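Local coordinates for protein FOKI restriction endonuclease (Planomicrobium okeanokoites, PDB 2FOK) that recognises a specific DNA sequence and, as a type IIS restriction endonuclease using metal ions, cleaves the DNA with a separate nuclease domain, at residues A[174-179]-A[262-267]; A[242-247]-A[258-263]; A[311-316]-A[330-335]; A[433-438]-A[557-562]; A[457-462]-A[564-569]. All blocks are in the same frame, centred on the assembly; numbering follows the deposited sequence.

Contact 1: residues A[174-179]-A[262-267]; sequences HLTKFD and SHAFKI
His174 to Lys177 runs roughly antiparallel to His263 to Lys266, pairing Leu175 with Phe265 through reciprocal backbone hydrogen bonds (Phe265 N to Leu175 O, 2.8 Å), while Thr176 faces Ala264 as the neighbouring non-hydrogen-bonded pair. Strand 175-176 is an outer strand of the three-stranded antiparallel sheet of the second recognition subdomain, beside 258-267. Just beyond, Lys177 N gives a weak bond to His263 O. Phe265 O takes a second donor besides Leu175 N: ND1 of His174, 3.3 Å away and almost straight at 170°. The Phe265 oxygen lies in the plane of the imidazole, at its edge, yet ND1 stands above the carbonyl plane. With CG anti to the backbone N (chi1 -174°), the ring is directed to the partner strand, where CE1 comes to 3.3 Å from Ala264 CB. Lys177 crosses His263, its CE lying in the imidazole plane at the ND1 edge; its ammonium forms a salt bridge with Glu220. Thr176, N-cap of helix 177-181, accepts weakly from Asp179 N at OG1, which also bonds Glu197. The strand thus passes straight into a helix, and the ND1 bond, consistent with a proton there, probably restrains rotation of the His174 ring.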
# COMPACT_ATOMS: atom_id res chain seq x y z
N HIS A 174 16.84 -12.97 -1.34
CA HIS A 174 16.34 -13.02 0.03
C HIS A 174 15.82 -11.61 0.31
O HIS A 174 16.60 -10.68 0.52
CB HIS A 174 17.46 -13.34 1.00
CG HIS A 174 17.01 -13.55 2.41
ND1 HIS A 174 15.69 -13.77 2.74
CD2 HIS A 174 17.70 -13.60 3.58
CE1 HIS A 174 15.58 -13.95 4.04
NE2 HIS A 174 16.78 -13.85 4.57
N LEU A 175 14.50 -11.44 0.30
CA LEU A 175 13.96 -10.10 0.50
C LEU A 175 12.98 -9.89 1.66
O LEU A 175 12.28 -10.82 2.09
CB LEU A 175 13.32 -9.62 -0.80
CG LEU A 175 14.04 -10.00 -2.10
CD1 LEU A 175 13.17 -9.63 -3.30
CD2 LEU A 175 15.38 -9.27 -2.18
N THR A 176 12.95 -8.65 2.14
CA THR A 176 12.06 -8.23 3.22
C THR A 176 10.75 -7.81 2.58
O THR A 176 10.69 -7.62 1.36
CB THR A 176 12.62 -7.02 4.01
OG1 THR A 176 12.88 -5.93 3.11
CG2 THR A 176 13.90 -7.39 4.73
N LYS A 177 9.72 -7.65 3.41
CA LYS A 177 8.40 -7.24 2.96
C LYS A 177 8.45 -5.89 2.26
O LYS A 177 7.60 -5.59 1.41
CB LYS A 177 7.48 -7.15 4.17
CG LYS A 177 8.02 -6.22 5.26
CD LYS A 177 6.98 -5.97 6.35
CE LYS A 177 7.57 -6.20 7.74
NZ LYS A 177 6.76 -5.57 8.81
N PHE A 178 9.44 -5.08 2.62
CA PHE A 178 9.63 -3.75 2.03
C PHE A 178 10.20 -3.81 0.63
O PHE A 178 9.79 -3.04 -0.24
CB PHE A 178 10.57 -2.89 2.89
CG PHE A 178 10.24 -2.90 4.35
CD1 PHE A 178 9.28 -2.03 4.86
CD2 PHE A 178 10.89 -3.79 5.21
CE1 PHE A 178 8.98 -2.04 6.22
CE2 PHE A 178 10.59 -3.80 6.56
CZ PHE A 178 9.63 -2.93 7.07
N ASP A 179 11.15 -4.72 0.43
CA ASP A 179 11.80 -4.90 -0.88
C ASP A 179 10.83 -5.55 -1.85
O ASP A 179 11.00 -5.47 -3.06
CB ASP A 179 13.01 -5.81 -0.76
CG ASP A 179 14.29 -5.04 -0.62
OD1 ASP A 179 14.23 -3.80 -0.79
OD2 ASP A 179 15.33 -5.67 -0.33
N SER A 262 12.68 -9.92 10.48
CA SER A 262 12.14 -11.28 10.48
C SER A 262 11.16 -11.57 9.34
O SER A 262 10.95 -12.73 8.98
CB SER A 262 11.47 -11.55 11.81
OG SER A 262 11.85 -10.58 12.77
N HIS A 263 10.56 -10.53 8.78
CA HIS A 263 9.62 -10.69 7.69
C HIS A 263 10.37 -10.65 6.37
O HIS A 263 10.24 -9.71 5.58
CB HIS A 263 8.55 -9.59 7.73
CG HIS A 263 7.63 -9.70 8.90
ND1 HIS A 263 7.04 -8.60 9.49
CD2 HIS A 263 7.21 -10.77 9.62
CE1 HIS A 263 6.30 -8.98 10.51
NE2 HIS A 263 6.39 -10.30 10.61
N ALA A 264 11.17 -11.69 6.15
CA ALA A 264 11.94 -11.82 4.92
C ALA A 264 11.61 -13.20 4.38
O ALA A 264 11.27 -14.09 5.14
CB ALA A 264 13.42 -11.71 5.22
N PHE A 265 11.69 -13.37 3.07
CA PHE A 265 11.36 -14.65 2.45
C PHE A 265 12.33 -15.01 1.33
O PHE A 265 13.08 -14.16 0.84
CB PHE A 265 9.92 -14.60 1.89
CG PHE A 265 8.92 -13.97 2.83
CD1 PHE A 265 8.88 -12.60 3.03
CD2 PHE A 265 8.04 -14.77 3.55
CE1 PHE A 265 8.00 -12.03 3.94
CE2 PHE A 265 7.15 -14.21 4.46
CZ PHE A 265 7.13 -12.84 4.66
N LYS A 266 12.29 -16.28 0.92
CA LYS A 266 13.14 -16.81 -0.15
C LYS A 266 12.46 -18.01 -0.80
O LYS A 266 12.03 -18.93 -0.11
CB LYS A 266 14.50 -17.23 0.43
CG LYS A 266 15.56 -17.52 -0.62
CD LYS A 266 16.86 -17.94 0.05
CE LYS A 266 18.07 -17.56 -0.78
NZ LYS A 266 18.95 -16.60 -0.07
N ILE A 267 12.37 -18.02 -2.12
CA ILE A 267 11.71 -19.11 -2.83
C ILE A 267 12.28 -20.49 -2.54
O ILE A 267 13.39 -20.61 -2.02
CB ILE A 267 11.74 -18.87 -4.36
CG1 ILE A 267 10.49 -19.47 -5.00
CG2 ILE A 267 13.01 -19.45 -4.97
CD1 ILE A 267 10.05 -18.73 -6.26

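Contact 2: residues A[242-247]-A[258-263]; sequences QGKKEF and KEFISH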
# COMPACT_ATOMS: atom_id res chain seq x y z
N GLN A 242 10.19 -18.31 5.04
CA GLN A 242 10.34 -17.07 5.80
C GLN A 242 11.47 -17.22 6.80
O GLN A 242 11.50 -18.16 7.59
CB GLN A 242 9.05 -16.72 6.53
CG GLN A 242 8.97 -15.26 6.97
CD GLN A 242 7.93 -15.03 8.05
OE1 GLN A 242 6.80 -15.51 7.96
NE2 GLN A 242 8.32 -14.30 9.09
N GLY A 243 12.41 -16.28 6.76
CA GLY A 243 13.55 -16.29 7.65
C GLY A 243 14.09 -14.88 7.76
O GLY A 243 14.11 -14.14 6.77
N LYS A 244 14.53 -14.50 8.95
CA LYS A 244 15.05 -13.16 9.16
C LYS A 244 16.26 -12.82 8.31
O LYS A 244 17.13 -13.65 8.07
CB LYS A 244 15.39 -12.94 10.64
CG LYS A 244 16.73 -13.52 11.05
CD LYS A 244 16.62 -14.27 12.36
CE LYS A 244 17.00 -13.38 13.52
NZ LYS A 244 18.41 -12.94 13.40
N LYS A 245 16.30 -11.58 7.85
CA LYS A 245 17.40 -11.07 7.05
C LYS A 245 18.20 -10.20 8.02
O LYS A 245 17.63 -9.56 8.90
CB LYS A 245 16.85 -10.24 5.89
CG LYS A 245 17.87 -9.68 4.94
CD LYS A 245 17.32 -9.68 3.52
CE LYS A 245 17.82 -8.49 2.71
NZ LYS A 245 18.78 -8.87 1.62
N GLU A 246 19.53 -10.20 7.88
CA GLU A 246 20.37 -9.41 8.78
C GLU A 246 21.05 -8.25 8.08
O GLU A 246 21.28 -8.29 6.87
CB GLU A 246 21.42 -10.30 9.43
CG GLU A 246 20.82 -11.47 10.19
CD GLU A 246 21.18 -11.44 11.65
OE1 GLU A 246 22.38 -11.29 11.97
OE2 GLU A 246 20.26 -11.56 12.49
N PHE A 247 21.38 -7.21 8.85
CA PHE A 247 22.02 -6.03 8.31
C PHE A 247 23.07 -5.43 9.25
O PHE A 247 23.01 -5.64 10.46
CB PHE A 247 20.98 -4.95 8.01
CG PHE A 247 19.85 -5.42 7.13
CD1 PHE A 247 18.72 -6.01 7.68
CD2 PHE A 247 19.90 -5.23 5.75
CE1 PHE A 247 17.66 -6.40 6.87
CE2 PHE A 247 18.85 -5.61 4.93
CZ PHE A 247 17.73 -6.20 5.49
N LYS A 258 23.92 -3.71 14.68
CA LYS A 258 23.48 -4.80 13.82
C LYS A 258 21.98 -4.89 13.96
O LYS A 258 21.44 -4.67 15.05
CB LYS A 258 24.14 -6.11 14.24
CG LYS A 258 24.97 -6.76 13.15
CD LYS A 258 24.15 -7.75 12.34
CE LYS A 258 25.01 -8.90 11.83
NZ LYS A 258 25.99 -8.47 10.79
N GLU A 259 21.30 -5.20 12.86
CA GLU A 259 19.85 -5.30 12.89
C GLU A 259 19.40 -6.43 11.98
O GLU A 259 20.15 -6.89 11.12
CB GLU A 259 19.22 -3.98 12.44
CG GLU A 259 19.68 -2.76 13.25
CD GLU A 259 19.23 -2.82 14.71
OE1 GLU A 259 18.16 -3.41 14.99
OE2 GLU A 259 19.95 -2.28 15.58
N PHE A 260 18.16 -6.88 12.18
CA PHE A 260 17.58 -7.96 11.39
C PHE A 260 16.10 -7.71 11.18
O PHE A 260 15.45 -7.05 11.99
CB PHE A 260 17.77 -9.30 12.09
CG PHE A 260 16.89 -9.49 13.30
CD1 PHE A 260 17.26 -8.96 14.54
CD2 PHE A 260 15.69 -10.20 13.21
CE1 PHE A 260 16.45 -9.15 15.67
CE2 PHE A 260 14.87 -10.38 14.33
CZ PHE A 260 15.25 -9.86 15.56
N ILE A 261 15.58 -8.24 10.07
CA ILE A 261 14.16 -8.14 9.73
C ILE A 261 13.64 -9.58 9.63
O ILE A 261 14.12 -10.36 8.81
CB ILE A 261 13.95 -7.43 8.37
CG1 ILE A 261 14.28 -5.94 8.49
CG2 ILE A 261 12.52 -7.62 7.90
CD1 ILE A 261 13.58 -5.24 9.62
N SER A 262 12.68 -9.92 10.48
CA SER A 262 12.14 -11.28 10.48
C SER A 262 11.16 -11.57 9.34
O SER A 262 10.95 -12.73 8.98
CB SER A 262 11.47 -11.55 11.81
OG SER A 262 11.85 -10.58 12.77
N HIS A 263 10.56 -10.53 8.78
CA HIS A 263 9.62 -10.69 7.69
C HIS A 263 10.37 -10.65 6.37
O HIS A 263 10.24 -9.71 5.58
CB HIS A 263 8.55 -9.59 7.73
CG HIS A 263 7.63 -9.70 8.90
ND1 HIS A 263 7.04 -8.60 9.49
CD2 HIS A 263 7.21 -10.77 9.62
CE1 HIS A 263 6.30 -8.98 10.51
NE2 HIS A 263 6.39 -10.30 10.61
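Lys245 to Phe247 and Lys258 to Ile261 are antiparallel strands, their directions 157° apart, with Lys245-Ile261 and Phe247-Glu259 as hydrogen-bonded pairs and Glu246-Phe260 as the non-hydrogen-bonded pair between them. Phe247 N to Glu259 O, at 2.6 Å, is the shortest of the four backbone bonds. On the face of Glu246 and Phe260, Lys244 bends over the aromatic ring: its NZ stands 4.2 Å from the Phe260 ring centroid, a cation-pi contact, while CE lies above CD2. The same NZ pairs with Glu246 OE2 at 2.5 Å, and that oxygen rests 3.4 Å from Phe260 CB. One ammonium thus serves a carboxylate and a ring on a largely exposed surface. On the opposite face, shared with Lys245 and Glu259, Phe247 CE1 packs 3.8 Å from Ile261 CG1, and both residues touch Thr176 of strand 175-176. At the irregularity that interrupts both strands, Gln242, its CG anti to the backbone N (chi1 -161°), extends NE2 to Ser262 O at 3.1 Å; the oxygen lies in the amide plane, but NE2 is above the carbonyl plane. Following helix 222-236, this beta hairpin is consistent with the wing of a winged helix-turn-helix domain.

Contact 3: residues A[311-316]-A[330-335]; sequences ALILEI and DNLKKL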
# COMPACT_ATOMS: atom_id res chain seq x y z
N ALA A 311 -9.47 -1.49 -15.77
CA ALA A 311 -10.22 -2.67 -16.22
C ALA A 311 -10.30 -2.72 -17.74
O ALA A 311 -10.10 -3.77 -18.35
CB ALA A 311 -11.62 -2.65 -15.63
N LEU A 312 -10.60 -1.57 -18.33
CA LEU A 312 -10.71 -1.45 -19.77
C LEU A 312 -9.36 -1.60 -20.48
O LEU A 312 -9.31 -2.00 -21.64
CB LEU A 312 -11.34 -0.10 -20.12
CG LEU A 312 -12.81 -0.04 -19.72
CD1 LEU A 312 -13.37 1.34 -19.95
CD2 LEU A 312 -13.57 -1.10 -20.51
N ILE A 313 -8.26 -1.28 -19.80
CA ILE A 313 -6.96 -1.45 -20.44
C ILE A 313 -6.63 -2.94 -20.45
O ILE A 313 -6.05 -3.45 -21.40
CB ILE A 313 -5.83 -0.69 -19.72
CG1 ILE A 313 -6.13 0.81 -19.67
CG2 ILE A 313 -4.54 -0.87 -20.49
CD1 ILE A 313 -5.34 1.57 -18.59
N LEU A 314 -7.00 -3.64 -19.39
CA LEU A 314 -6.77 -5.07 -19.30
C LEU A 314 -7.48 -5.74 -20.48
O LEU A 314 -6.90 -6.56 -21.19
CB LEU A 314 -7.35 -5.63 -17.99
CG LEU A 314 -6.50 -6.53 -17.08
CD1 LEU A 314 -7.41 -7.17 -16.05
CD2 LEU A 314 -5.77 -7.58 -17.89
N GLU A 315 -8.74 -5.37 -20.68
CA GLU A 315 -9.58 -5.92 -21.75
C GLU A 315 -8.97 -5.76 -23.13
O GLU A 315 -8.96 -6.70 -23.92
CB GLU A 315 -10.94 -5.25 -21.75
CG GLU A 315 -11.90 -5.79 -20.71
CD GLU A 315 -13.30 -5.26 -20.91
OE1 GLU A 315 -13.51 -4.55 -21.92
OE2 GLU A 315 -14.18 -5.55 -20.07
N ILE A 316 -8.49 -4.55 -23.41
CA ILE A 316 -7.90 -4.26 -24.71
C ILE A 316 -6.72 -5.18 -24.94
O ILE A 316 -6.60 -5.79 -26.00
CB ILE A 316 -7.45 -2.79 -24.79
CG1 ILE A 316 -8.67 -1.87 -24.64
CG2 ILE A 316 -6.80 -2.52 -26.12
CD1 ILE A 316 -8.35 -0.37 -24.61
N ASP A 330 -5.73 4.94 -28.05
CA ASP A 330 -6.72 5.11 -29.11
C ASP A 330 -7.96 4.26 -28.80
O ASP A 330 -9.08 4.77 -28.82
CB ASP A 330 -6.12 4.66 -30.43
CG ASP A 330 -6.26 5.70 -31.51
OD1 ASP A 330 -7.40 6.13 -31.78
OD2 ASP A 330 -5.22 6.08 -32.09
N ASN A 331 -7.74 2.97 -28.54
CA ASN A 331 -8.84 2.05 -28.24
C ASN A 331 -9.57 2.49 -26.98
O ASN A 331 -10.79 2.34 -26.86
CB ASN A 331 -8.30 0.62 -28.04
CG ASN A 331 -8.17 -0.14 -29.35
OD1 ASN A 331 -7.52 -1.19 -29.41
ND2 ASN A 331 -8.78 0.39 -30.41
N LEU A 332 -8.82 3.05 -26.04
CA LEU A 332 -9.37 3.55 -24.79
C LEU A 332 -10.29 4.75 -25.06
O LEU A 332 -11.40 4.84 -24.53
CB LEU A 332 -8.24 3.99 -23.85
CG LEU A 332 -8.15 3.47 -22.41
CD1 LEU A 332 -7.49 4.54 -21.58
CD2 LEU A 332 -9.54 3.11 -21.85
N LYS A 333 -9.81 5.67 -25.89
CA LYS A 333 -10.59 6.87 -26.21
C LYS A 333 -11.96 6.51 -26.81
O LYS A 333 -12.97 7.13 -26.49
CB LYS A 333 -9.81 7.75 -27.18
CG LYS A 333 -9.77 9.22 -26.79
CD LYS A 333 -10.01 10.12 -28.01
CE LYS A 333 -10.10 11.59 -27.61
NZ LYS A 333 -9.73 12.47 -28.75
N LYS A 334 -11.99 5.50 -27.67
CA LYS A 334 -13.24 5.08 -28.28
C LYS A 334 -14.29 4.78 -27.21
O LYS A 334 -15.48 5.03 -27.41
CB LYS A 334 -13.03 3.84 -29.15
CG LYS A 334 -13.70 3.92 -30.52
CD LYS A 334 -14.54 2.68 -30.82
CE LYS A 334 -14.20 2.08 -32.19
NZ LYS A 334 -14.49 0.61 -32.30
N LEU A 335 -13.84 4.26 -26.07
CA LEU A 335 -14.74 3.92 -24.98
C LEU A 335 -15.14 5.11 -24.12
O LEU A 335 -15.87 4.96 -23.15
CB LEU A 335 -14.10 2.85 -24.09
CG LEU A 335 -13.51 1.67 -24.87
CD1 LEU A 335 -12.76 0.75 -23.91
CD2 LEU A 335 -14.63 0.92 -25.58
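Ile316, Leu312 and Ile313 meet Leu332 and Asn331, and Leu335 just past the end of the second helix, where the axes of helix 311-316 and helix 330-334 come within 10.2 Å at 123°. Most of the contact is aliphatic. Leu312 and Leu335 reach toward each other tip to tip, with CD1 of Leu335 lying 4.0 Å from Leu312 CD2 and equally near its CD1. Leu332 fits in beside them: its CD2 meets Leu312 CB at 4.1 Å, and its CG faces Ile313 CG1 at 4.3 Å. The second kind of contact sets an apolar branch against a polar residue. In Ile316, CG1 lies anti to the carbonyl carbon (chi1 -62°) and the chain runs on extended, which brings CD1 to 3.6 Å from Asn331 CB and to 3.7 Å from Leu332 N. The other branch, CG2, lies 3.6 Å from Asn331 OD1, so the asparagine is held obliquely across the isoleucine by van der Waals contact. No hydrogen bond crosses between the segments. Around them, Leu332 also touches Ile344 of helix 341-352, and Leu312 touches Ile376, extending the apolar layer. Helices 303-319, 325-334 and 341-352, followed by strands 358-361 and 364-367, form an arrangement consistent with a winged helix-turn-helix fold, here the D3 domain, and this contact packs its first helix on its second.

Contact 4: residues A[433-438]-A[557-562]; sequences MKVYGY and MIKAGT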
# COMPACT_ATOMS: atom_id res chain seq x y z
N MET A 433 16.89 13.91 -1.30
CA MET A 433 18.21 13.30 -1.51
C MET A 433 18.43 12.65 -2.87
O MET A 433 19.50 12.77 -3.45
CB MET A 433 18.47 12.24 -0.43
CG MET A 433 19.24 12.76 0.76
SD MET A 433 18.56 12.21 2.32
CE MET A 433 18.86 10.45 2.21
N LYS A 434 17.41 11.97 -3.37
CA LYS A 434 17.54 11.28 -4.64
C LYS A 434 17.35 12.15 -5.87
O LYS A 434 18.02 11.93 -6.88
CB LYS A 434 16.53 10.11 -4.70
CG LYS A 434 17.01 8.86 -3.99
CD LYS A 434 16.29 7.62 -4.50
CE LYS A 434 16.55 6.42 -3.61
NZ LYS A 434 15.78 5.21 -4.06
N VAL A 435 16.47 13.14 -5.78
CA VAL A 435 16.19 13.99 -6.93
C VAL A 435 16.79 15.38 -6.89
O VAL A 435 17.34 15.85 -7.90
CB VAL A 435 14.66 14.12 -7.16
CG1 VAL A 435 14.38 14.96 -8.41
CG2 VAL A 435 14.05 12.74 -7.32
N TYR A 436 16.70 16.04 -5.74
CA TYR A 436 17.25 17.38 -5.59
C TYR A 436 18.76 17.30 -5.49
O TYR A 436 19.46 18.14 -6.03
CB TYR A 436 16.69 18.05 -4.33
CG TYR A 436 15.40 18.81 -4.54
CD1 TYR A 436 14.18 18.14 -4.60
CD2 TYR A 436 15.40 20.20 -4.63
CE1 TYR A 436 12.98 18.85 -4.74
CE2 TYR A 436 14.22 20.91 -4.77
CZ TYR A 436 13.01 20.23 -4.82
OH TYR A 436 11.83 20.93 -4.97
N GLY A 437 19.26 16.28 -4.80
CA GLY A 437 20.69 16.10 -4.68
C GLY A 437 21.26 16.39 -3.31
O GLY A 437 22.48 16.42 -3.13
N TYR A 438 20.39 16.60 -2.33
CA TYR A 438 20.82 16.91 -0.98
C TYR A 438 21.43 15.71 -0.29
O TYR A 438 21.24 14.57 -0.70
CB TYR A 438 19.63 17.39 -0.14
CG TYR A 438 19.15 18.80 -0.45
CD1 TYR A 438 19.82 19.91 0.06
CD2 TYR A 438 18.02 19.01 -1.24
CE1 TYR A 438 19.37 21.20 -0.21
CE2 TYR A 438 17.56 20.30 -1.51
CZ TYR A 438 18.25 21.38 -0.99
OH TYR A 438 17.80 22.65 -1.25
N MET A 557 13.10 20.31 -12.07
CA MET A 557 13.92 21.40 -12.57
C MET A 557 15.37 21.09 -12.26
O MET A 557 16.25 21.33 -13.08
CB MET A 557 13.53 22.73 -11.91
CG MET A 557 12.59 23.58 -12.77
SD MET A 557 11.68 24.77 -11.81
CE MET A 557 12.26 26.30 -12.49
N ILE A 558 15.61 20.54 -11.08
CA ILE A 558 16.96 20.17 -10.68
C ILE A 558 17.49 19.24 -11.76
O ILE A 558 18.66 19.31 -12.15
CB ILE A 558 16.96 19.41 -9.33
CG1 ILE A 558 16.57 20.35 -8.19
CG2 ILE A 558 18.32 18.76 -9.09
CD1 ILE A 558 17.62 21.42 -7.88
N LYS A 559 16.61 18.37 -12.24
CA LYS A 559 16.95 17.38 -13.25
C LYS A 559 16.97 17.93 -14.67
O LYS A 559 17.83 17.54 -15.47
CB LYS A 559 15.96 16.22 -13.17
CG LYS A 559 16.10 15.39 -11.90
CD LYS A 559 17.48 14.78 -11.80
CE LYS A 559 17.41 13.40 -11.18
NZ LYS A 559 18.74 12.95 -10.66
N ALA A 560 16.03 18.81 -15.00
CA ALA A 560 15.98 19.40 -16.32
C ALA A 560 17.15 20.35 -16.47
O ALA A 560 17.48 20.79 -17.58
CB ALA A 560 14.68 20.14 -16.52
N GLY A 561 17.78 20.67 -15.34
CA GLY A 561 18.94 21.56 -15.36
C GLY A 561 18.63 23.04 -15.24
O GLY A 561 19.55 23.86 -15.28
N THR A 562 17.37 23.40 -15.07
CA THR A 562 17.03 24.81 -14.96
C THR A 562 16.84 25.30 -13.52
O THR A 562 16.15 26.28 -13.27
CB THR A 562 15.78 25.17 -15.78
OG1 THR A 562 14.62 24.59 -15.17
CG2 THR A 562 15.92 24.67 -17.22
O HOH W 1 19.75 15.36 -9.01
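Ile558 points from helix 548-560 into the end of helix 421-436, and its CG2 sits between two backbone carbonyls, 3.3 Å from Val435 O and 3.3 Å from Tyr436 O. Its other branch turns to the tyrosine: CG1, anti to the carbonyl carbon (chi1 -69°), lies 3.8 Å from Tyr436 CD2, with the two side chains crossing at about a right angle. The hydroxyl of that tyrosine is bonded to Leu551 O, about two turns earlier in the isoleucine's own helix, which holds the ring in place. Were Ile558 reduced to an alanine, the Tyr436 ring would probably lose one of its packing partners, and a gap would open between the helix ends. Both helices belong to the PD-(D/E)XK-type cleavage domain, one leading into strand 439-442 and the other following strand 542-547 of its mixed sheet. Next comes Lys559, whose bent chain crosses Val435 at about a right angle, CG lying 3.9 Å from Val435 CG1. Its ammonium does not bond Val435 O directly; a water donates to that carbonyl at 2.7 Å and accepts from Lys559 NZ at 3.1 Å. The positive charge near the carbonyl end of helix 421-436 is likely to be favourable. Helix 548-560 ends just after, at Ala560.

Contact 5: residues A[457-462]-A[564-569]; sequences GSPIDY and TLEEVR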
# COMPACT_ATOMS: atom_id res chain seq x y z
N GLY A 457 29.72 21.54 -1.71
CA GLY A 457 30.32 22.01 -2.94
C GLY A 457 29.60 23.21 -3.53
O GLY A 457 30.03 23.75 -4.56
N SER A 458 28.50 23.64 -2.91
CA SER A 458 27.76 24.80 -3.41
C SER A 458 28.53 26.05 -3.01
O SER A 458 29.42 25.98 -2.16
CB SER A 458 26.37 24.83 -2.78
OG SER A 458 25.40 24.39 -3.70
N PRO A 459 28.21 27.21 -3.62
CA PRO A 459 28.91 28.47 -3.29
C PRO A 459 28.79 28.72 -1.80
O PRO A 459 29.69 29.25 -1.14
CB PRO A 459 28.17 29.52 -4.12
CG PRO A 459 27.51 28.76 -5.20
CD PRO A 459 27.16 27.43 -4.63
N ILE A 460 27.63 28.35 -1.28
CA ILE A 460 27.34 28.46 0.13
C ILE A 460 26.69 27.12 0.47
O ILE A 460 25.63 26.79 -0.06
CB ILE A 460 26.36 29.60 0.43
CG1 ILE A 460 26.86 30.90 -0.24
CG2 ILE A 460 26.25 29.81 1.92
CD1 ILE A 460 26.25 32.17 0.35
N ASP A 461 27.37 26.33 1.29
CA ASP A 461 26.83 25.04 1.69
C ASP A 461 25.93 25.32 2.89
O ASP A 461 26.36 25.89 3.90
CB ASP A 461 27.96 24.07 2.06
CG ASP A 461 28.49 23.32 0.85
OD1 ASP A 461 27.74 23.16 -0.14
OD2 ASP A 461 29.66 22.90 0.86
N TYR A 462 24.66 24.94 2.78
CA TYR A 462 23.71 25.21 3.85
C TYR A 462 22.98 23.96 4.32
O TYR A 462 23.00 22.92 3.66
CB TYR A 462 22.70 26.26 3.38
CG TYR A 462 21.90 25.82 2.16
CD1 TYR A 462 22.37 26.05 0.86
CD2 TYR A 462 20.68 25.17 2.32
CE1 TYR A 462 21.62 25.66 -0.25
CE2 TYR A 462 19.93 24.76 1.22
CZ TYR A 462 20.40 25.01 -0.06
OH TYR A 462 19.63 24.62 -1.13
N THR A 564 19.13 25.37 -9.56
CA THR A 564 20.27 24.96 -8.76
C THR A 564 19.96 25.00 -7.27
O THR A 564 19.01 25.66 -6.83
CB THR A 564 21.50 25.83 -9.04
OG1 THR A 564 21.28 27.14 -8.49
CG2 THR A 564 21.76 25.94 -10.55
N LEU A 565 20.75 24.27 -6.49
CA LEU A 565 20.59 24.21 -5.04
C LEU A 565 20.90 25.58 -4.38
O LEU A 565 20.50 25.84 -3.24
CB LEU A 565 21.49 23.10 -4.46
CG LEU A 565 21.04 21.63 -4.55
CD1 LEU A 565 21.72 20.81 -3.46
CD2 LEU A 565 19.52 21.50 -4.40
N GLU A 566 21.60 26.46 -5.11
CA GLU A 566 21.93 27.80 -4.60
C GLU A 566 20.76 28.73 -4.88
O GLU A 566 20.61 29.78 -4.26
CB GLU A 566 23.20 28.35 -5.27
CG GLU A 566 23.34 29.89 -5.25
CD GLU A 566 23.68 30.47 -3.88
OE1 GLU A 566 23.95 29.69 -2.93
OE2 GLU A 566 23.69 31.70 -3.75
N GLU A 567 19.93 28.33 -5.84
CA GLU A 567 18.77 29.10 -6.21
C GLU A 567 17.64 28.79 -5.23
O GLU A 567 16.79 29.64 -4.99
CB GLU A 567 18.37 28.79 -7.64
CG GLU A 567 19.41 29.28 -8.64
CD GLU A 567 18.93 29.20 -10.06
OE1 GLU A 567 18.61 28.08 -10.52
OE2 GLU A 567 18.89 30.25 -10.73
N VAL A 568 17.67 27.58 -4.67
CA VAL A 568 16.69 27.13 -3.69
C VAL A 568 16.97 27.91 -2.40
O VAL A 568 16.05 28.43 -1.76
CB VAL A 568 16.83 25.61 -3.40
CG1 VAL A 568 16.00 25.21 -2.19
CG2 VAL A 568 16.39 24.81 -4.61
N ARG A 569 18.24 27.97 -2.03
CA ARG A 569 18.70 28.68 -0.84
C ARG A 569 17.99 30.02 -0.75
O ARG A 569 17.39 30.34 0.26
CB ARG A 569 20.22 28.92 -0.94
CG ARG A 569 20.91 29.22 0.38
CD ARG A 569 22.24 29.96 0.16
NE ARG A 569 22.13 31.37 0.55
CZ ARG A 569 22.67 32.39 -0.11
NH1 ARG A 569 23.38 32.18 -1.21
NH2 ARG A 569 22.49 33.62 0.32
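Tyr462 and Ile460, in the loop joining antiparallel strands 451-454 and 463-469 of the PD-(D/E)XK-type nuclease sheet, pack against the short helix 565-569. With CG between the backbone N and the carbonyl carbon (chi1 61°), the tyrosine ring is directed to the helix, and its OH donates to Leu565 O at 2.6 Å, in the carbonyl plane and on a lone pair; it is also hydrogen-bonded to Tyr438 OH. Arg569 CG lies over one ring face, 3.9 Å from the Tyr462 centroid in a CH-pi contact. Ile460 CD1 sits above one face of the guanidinium, 3.3 Å from Arg569 NH1. A phenylalanine in place of Tyr462 would probably leave Leu565 O without this donor and Tyr438 OH without this partner. Further out, Glu566 holds the guanidinium: Arg569 NH1 forms a salt bridge with its OE2 at 2.6 Å and a hydrogen bond with its OE1, which lies in the guanidinium plane. Arg569 NE pairs with Glu514. The helix start is set by a capping box, Thr564 N donating to Glu567 OE1 at 2.9 Å. In the loop, Asp461 gathers the turn with both oxygens: OD1 accepts from Ser458 N, and OD2 uses its syn lone pair for Gly457 N at 2.9 Å.

Following the chain, contact 1 closes a long loop between strand 175-176 and strand 258-267, and contact 2 closes the short hairpin within it, ending on the same strand; they share Ser262 and His263, and Ala264 O meets Gly243 N between them. Together they build the three-stranded sheet of the second recognition subdomain. Contact 3 then closes a short helix-to-helix loop in the D3 domain, its centre about 36 Å from that of contact 1. In the cleavage domain contacts 4 and 5 cross, their segments alternating along the chain. They tie the consecutive helices 548-560 and 565-569 to helix 421-436 and loop 457-462, meeting at the Tyr438 and Tyr462 hydroxyls.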